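Spindle pole body component (Chaetomium thermophilum, PDB 6L82) is a GCP5-type protein that probably binds gamma-tubulin and microtubule minus ends, represented here by its helical N-terminal region. Local coordinates at residues D18-S21 with A22-I26; D79-R82 with T83-A87. All blocks are in the same frame, centred on the assembly; numbering follows the deposited sequence.

Contact 1 of 2, residues D18-S21 with A22-I26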
ATOM      1  N   ASP A  18      -3.351   2.467 -12.452  1.00 35.13           N
ATOM      2  CA  ASP A  18      -3.749   1.218 -11.798  1.00 26.91           C
ATOM      3  C   ASP A  18      -4.270   1.496 -10.404  1.00 30.35           C
ATOM      4  O   ASP A  18      -5.304   0.955  -9.995  1.00 37.90           O
ATOM      5  CB  ASP A  18      -2.584   0.226 -11.727  1.00 26.50           C
ATOM      6  CG  ASP A  18      -1.972  -0.087 -13.094  1.00 36.00           C
ATOM      7  OD1 ASP A  18      -2.608   0.200 -14.133  1.00 35.77           O
ATOM      8  OD2 ASP A  18      -0.867  -0.672 -13.113  1.00 42.46           O
ATOM      9  N   LEU A  19      -3.565   2.352  -9.659  1.00 21.48           N
ATOM     10  CA  LEU A  19      -3.948   2.610  -8.281  1.00 22.36           C
ATOM     11  C   LEU A  19      -5.345   3.210  -8.240  1.00 36.97           C
ATOM     12  O   LEU A  19      -6.212   2.757  -7.486  1.00 30.74           O
ATOM     13  CB  LEU A  19      -2.923   3.538  -7.622  1.00 27.32           C
ATOM     14  CG  LEU A  19      -2.806   3.466  -6.099  1.00 38.06           C
ATOM     15  CD1 LEU A  19      -2.413   2.044  -5.663  1.00 37.95           C
ATOM     16  CD2 LEU A  19      -1.805   4.491  -5.558  1.00 31.34           C
ATOM     17  N   VAL A  20      -5.603   4.179  -9.115  1.00 38.83           N
ATOM     18  CA  VAL A  20      -6.923   4.785  -9.175  1.00 36.77           C
ATOM     19  C   VAL A  20      -7.964   3.743  -9.562  1.00 38.60           C
ATOM     20  O   VAL A  20      -8.969   3.555  -8.869  1.00 39.73           O
ATOM     21  CB  VAL A  20      -6.897   5.967 -10.150  1.00 31.88           C
ATOM     22  CG1 VAL A  20      -8.318   6.404 -10.502  1.00 30.94           C
ATOM     23  CG2 VAL A  20      -6.051   7.093  -9.546  1.00 23.08           C
ATOM     24  N   SER A  21      -7.719   3.029 -10.659  1.00 28.77           N
ATOM     25  CA  SER A  21      -8.672   2.035 -11.149  1.00 34.18           C
ATOM     26  C   SER A  21      -8.951   0.953 -10.108  1.00 35.47           C
ATOM     27  O   SER A  21     -10.102   0.544  -9.919  1.00 37.76           O
ATOM     28  CB  SER A  21      -8.139   1.416 -12.447  1.00 38.62           C
ATOM     29  OG  SER A  21      -9.022   0.427 -12.942  1.00 55.50           O
ATOM     30  N   ALA A  22      -7.915   0.491  -9.403  1.00 33.13           N
ATOM     31  CA  ALA A  22      -8.118  -0.567  -8.419  1.00 37.14           C
ATOM     32  C   ALA A  22      -8.856  -0.089  -7.165  1.00 42.38           C
ATOM     33  O   ALA A  22      -9.527  -0.892  -6.512  1.00 50.00           O
ATOM     34  CB  ALA A  22      -6.774  -1.177  -8.028  1.00 33.19           C
ATOM     35  N   ILE A  23      -8.750   1.186  -6.790  1.00 42.84           N
ATOM     36  CA  ILE A  23      -9.202   1.648  -5.472  1.00 43.95           C
ATOM     37  C   ILE A  23     -10.469   2.491  -5.561  1.00 46.52           C
ATOM     38  O   ILE A  23     -11.436   2.243  -4.839  1.00 45.43           O
ATOM     39  CB  ILE A  23      -8.086   2.422  -4.735  1.00 34.72           C
ATOM     40  CG1 ILE A  23      -6.983   1.470  -4.309  1.00 24.86           C
ATOM     41  CG2 ILE A  23      -8.671   3.180  -3.531  1.00 33.08           C
ATOM     42  CD1 ILE A  23      -5.760   2.183  -3.817  1.00 26.31           C
ATOM     43  N   VAL A  24     -10.478   3.505  -6.426  1.00 49.23           N
ATOM     44  CA  VAL A  24     -11.512   4.533  -6.359  1.00 56.12           C
ATOM     45  C   VAL A  24     -12.832   4.019  -6.907  1.00 70.43           C
ATOM     46  O   VAL A  24     -13.888   4.171  -6.280  1.00 71.27           O
ATOM     47  CB  VAL A  24     -11.063   5.796  -7.106  1.00 44.15           C
ATOM     48  CG1 VAL A  24     -12.163   6.838  -7.034  1.00 50.30           C
ATOM     49  CG2 VAL A  24      -9.786   6.332  -6.501  1.00 39.55           C
ATOM     50  N   GLY A  25     -12.794   3.436  -8.089  1.00 79.36           N
ATOM     51  CA  GLY A  25     -13.991   3.016  -8.771  1.00 89.55           C
ATOM     52  C   GLY A  25     -13.826   3.187 -10.269  1.00 95.27           C
ATOM     53  O   GLY A  25     -12.710   3.225 -10.784  1.00 96.41           O
ATOM     54  N   ILE A  26     -14.968   3.311 -10.929  1.00 94.77           N
ATOM     55  CA  ILE A  26     -15.067   3.221 -12.387  1.00 93.35           C
ATOM     56  C   ILE A  26     -16.135   4.198 -12.860  1.00 92.85           C
ATOM     57  O   ILE A  26     -16.976   4.642 -12.071  1.00 91.85           O
ATOM     58  CB  ILE A  26     -15.404   1.780 -12.837  1.00 94.80           C
ATOM     59  CG1 ILE A  26     -16.547   1.187 -11.995  1.00 90.35           C
ATOM     60  CG2 ILE A  26     -14.175   0.867 -12.730  1.00 92.63           C
ATOM     61  CD1 ILE A  26     -17.941   1.477 -12.505  1.00 92.83           C
TER
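L19 and I23 lie side by side one turn apart at the end of helix 5-23, pointing the same way, and their methyl ends meet with CD1 of L19 3.8 Å from CD1 of I23. The first torsion of I23 (chi1 -70°) sets CG1 beside its own backbone N and anti to the carbonyl carbon, which brings that branch back over the preceding turn, with CG1 3.5 Å from O of L19. V20 and V24 repeat the i to i+4 pairing more loosely, CG1 of V20 standing 4.3 Å from CG2 of V24. This is the packed part of the contact: L19 and V20 are buried, V20 rests on C37 and V41 of helix 31-45, and V24 reaches R34 of the same helix. I23 and V24 also pack against apolar side chains of the partner protein's chain.

The more open side is that of S21 and A22, both exposed, although A22 still packs on a polar side chain of the partner chain. N of A22 bonds to O of D18 at 2.7 Å, almost in line with the carbonyl.

The bonding pattern changes at I23, whose N makes a weak bond to O of L19 and a second one, at 3.2 Å, to O of V20, coming in well above that carbonyl's plane. The same oxygen takes N of V24 in its plane at 2.9 Å. G25 then turns off with positive phi. The chemistry implies a helix end held by aliphatic contacts on its packed side, while O of V20 takes two of the last backbone donors and the chain beyond, at G25 and I26, is poorly ordered and probably mobile.

Contact 2 of 2, residues D79-R82 with T83-A87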
ATOM      1  N   ASP A  79      -0.058 -15.874  16.200  1.00 29.91           N
ATOM      2  CA  ASP A  79       0.802 -16.929  15.657  1.00 32.89           C
ATOM      3  C   ASP A  79       0.906 -16.824  14.139  1.00 28.44           C
ATOM      4  O   ASP A  79       1.996 -16.979  13.569  1.00 27.56           O
ATOM      5  CB  ASP A  79       0.276 -18.312  16.048  1.00 40.19           C
ATOM      6  CG  ASP A  79       0.382 -18.591  17.543  1.00 45.32           C
ATOM      7  OD1 ASP A  79       1.157 -17.895  18.237  1.00 37.33           O
ATOM      8  OD2 ASP A  79      -0.301 -19.530  18.016  1.00 50.62           O
ATOM      9  N   ALA A  80      -0.222 -16.564  13.472  1.00 27.87           N
ATOM     10  CA  ALA A  80      -0.218 -16.312  12.032  1.00 29.11           C
ATOM     11  C   ALA A  80       0.795 -15.237  11.659  1.00 37.25           C
ATOM     12  O   ALA A  80       1.671 -15.451  10.809  1.00 40.64           O
ATOM     13  CB  ALA A  80      -1.616 -15.885  11.578  1.00 24.76           C
ATOM     14  N   LEU A  81       0.679 -14.064  12.292  1.00 33.16           N
ATOM     15  CA  LEU A  81       1.562 -12.943  11.978  1.00 34.20           C
ATOM     16  C   LEU A  81       3.006 -13.326  12.210  1.00 29.09           C
ATOM     17  O   LEU A  81       3.860 -13.135  11.340  1.00 30.83           O
ATOM     18  CB  LEU A  81       1.205 -11.721  12.834  1.00 30.75           C
ATOM     19  CG  LEU A  81       2.008 -10.450  12.529  1.00 30.13           C
ATOM     20  CD1 LEU A  81       1.946 -10.123  11.043  1.00 19.14           C
ATOM     21  CD2 LEU A  81       1.503  -9.264  13.353  1.00 26.45           C
ATOM     22  N   ARG A  82       3.293 -13.880  13.386  1.00 26.64           N
ATOM     23  CA  ARG A  82       4.659 -14.263  13.711  1.00 35.66           C
ATOM     24  C   ARG A  82       5.222 -15.260  12.698  1.00 36.82           C
ATOM     25  O   ARG A  82       6.379 -15.134  12.280  1.00 36.14           O
ATOM     26  CB  ARG A  82       4.701 -14.829  15.136  1.00 39.16           C
ATOM     27  CG  ARG A  82       6.037 -15.390  15.563  1.00 41.83           C
ATOM     28  CD  ARG A  82       5.910 -16.250  16.828  1.00 52.47           C
ATOM     29  NE  ARG A  82       5.991 -17.680  16.518  1.00 59.29           N
ATOM     30  CZ  ARG A  82       5.035 -18.568  16.779  1.00 60.16           C
ATOM     31  NH1 ARG A  82       3.909 -18.194  17.378  1.00 58.94           N
ATOM     32  NH2 ARG A  82       5.212 -19.840  16.446  1.00 63.43           N
ATOM     33  N   THR A  83       4.420 -16.253  12.277  1.00 28.65           N
ATOM     34  CA  THR A  83       4.934 -17.256  11.342  1.00 33.37           C
ATOM     35  C   THR A  83       4.986 -16.756   9.900  1.00 37.24           C
ATOM     36  O   THR A  83       5.861 -17.185   9.142  1.00 38.21           O
ATOM     37  CB  THR A  83       4.108 -18.552  11.397  1.00 37.15           C
ATOM     38  OG1 THR A  83       2.718 -18.257  11.236  1.00 42.68           O
ATOM     39  CG2 THR A  83       4.332 -19.304  12.725  1.00 41.84           C
ATOM     40  N   ARG A  84       4.070 -15.884   9.471  1.00 26.84           N
ATOM     41  CA  ARG A  84       4.256 -15.328   8.136  1.00 32.53           C
ATOM     42  C   ARG A  84       5.554 -14.537   8.084  1.00 32.31           C
ATOM     43  O   ARG A  84       6.320 -14.667   7.127  1.00 37.07           O
ATOM     44  CB  ARG A  84       3.089 -14.438   7.687  1.00 27.65           C
ATOM     45  CG  ARG A  84       1.634 -14.861   7.900  1.00 29.01           C
ATOM     46  CD  ARG A  84       1.229 -16.218   7.429  1.00 28.54           C
ATOM     47  NE  ARG A  84       1.772 -17.300   8.223  1.00 35.23           N
ATOM     48  CZ  ARG A  84       1.956 -18.504   7.702  1.00 40.47           C
ATOM     49  NH1 ARG A  84       1.669 -18.681   6.416  1.00 29.63           N
ATOM     50  NH2 ARG A  84       2.455 -19.518   8.417  1.00 39.20           N
ATOM     51  N   LEU A  85       5.846 -13.752   9.129  1.00 32.39           N
ATOM     52  CA  LEU A  85       7.110 -13.011   9.163  1.00 35.15           C
ATOM     53  C   LEU A  85       8.302 -13.951   9.181  1.00 43.45           C
ATOM     54  O   LEU A  85       9.361 -13.639   8.621  1.00 45.91           O
ATOM     55  CB  LEU A  85       7.170 -12.091  10.374  1.00 29.15           C
ATOM     56  CG  LEU A  85       6.083 -11.034  10.506  1.00 34.93           C
ATOM     57  CD1 LEU A  85       6.122 -10.339  11.854  1.00 22.52           C
ATOM     58  CD2 LEU A  85       6.280 -10.022   9.415  1.00 32.50           C
ATOM     59  N   ASP A  86       8.163 -15.100   9.837  1.00 44.54           N
ATOM     60  CA  ASP A  86       9.198 -16.114   9.707  1.00 43.01           C
ATOM     61  C   ASP A  86       9.328 -16.577   8.262  1.00 40.54           C
ATOM     62  O   ASP A  86      10.434 -16.607   7.719  1.00 41.27           O
ATOM     63  CB  ASP A  86       8.945 -17.285  10.655  1.00 49.15           C
ATOM     64  CG  ASP A  86       9.298 -16.945  12.099  1.00 60.82           C
ATOM     65  OD1 ASP A  86      10.056 -15.973  12.312  1.00 63.37           O
ATOM     66  OD2 ASP A  86       8.822 -17.643  13.017  1.00 68.96           O
ATOM     67  N   ALA A  87       8.210 -16.901   7.605  1.00 41.24           N
ATOM     68  CA  ALA A  87       8.284 -17.347   6.216  1.00 40.29           C
ATOM     69  C   ALA A  87       8.842 -16.271   5.294  1.00 49.62           C
ATOM     70  O   ALA A  87       9.350 -16.591   4.212  1.00 46.49           O
ATOM     71  CB  ALA A  87       6.903 -17.780   5.720  1.00 39.06           C
TER
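T83 folds its hydroxyl back onto the turn before it: with chi1 at 52°, OG1 sits between its own backbone N and carbonyl carbon, 2.8 Å from O of D79 and 3.0 Å from O of A80. The two oxygens are both within reach of its single proton. N of T83 bonds to O of D79 as well.

R82 crosses T83 obliquely, its chain bent at chi3, and CG2 of T83 lies over one guanidinium face, offset toward the rim. In the plane of that group, NH1 of R82 forms a salt bridge with OD1 of D79 at 2.9 Å.

R84, bent at chi2 and chi3, also turns back toward the preceding turn. Its NE reaches O of A80 at 3.2 Å, an oxygen already taken by N of R84, and NH2 meets OG1 of T83 at 3.1 Å, both partners near the guanidinium plane. NH1 makes a salt bridge with an acidic side chain of the partner protein's chain. A leucine in place of R84 would probably leave that acidic group without its mate and T83 OG1 without its guanidinium donor. Chemically, O of A80 and OG1 of T83 fix the rotation of the R84 guanidinium, which probably presents NH1 to the acidic partner.

How the contacts relate
The two contacts come in series along the chain: contact 1 at the C-terminal end of helix 5-23, contact 2 within helix 75-88, with helices 31-45 and 55-71 between them in sequence. Their centres are 30 Å apart, on opposite sides of the chain's centre, and their nearest atoms stay about 21 Å from each other, so neither touches the other. Each packs on the next or preceding helix of the all-helical fold, contact 1 on helix 31-45 and contact 2 on helix 55-71. Both also meet a chain of another protein, which means that this N-terminal region of GCP5 engages its partner at two well-separated places.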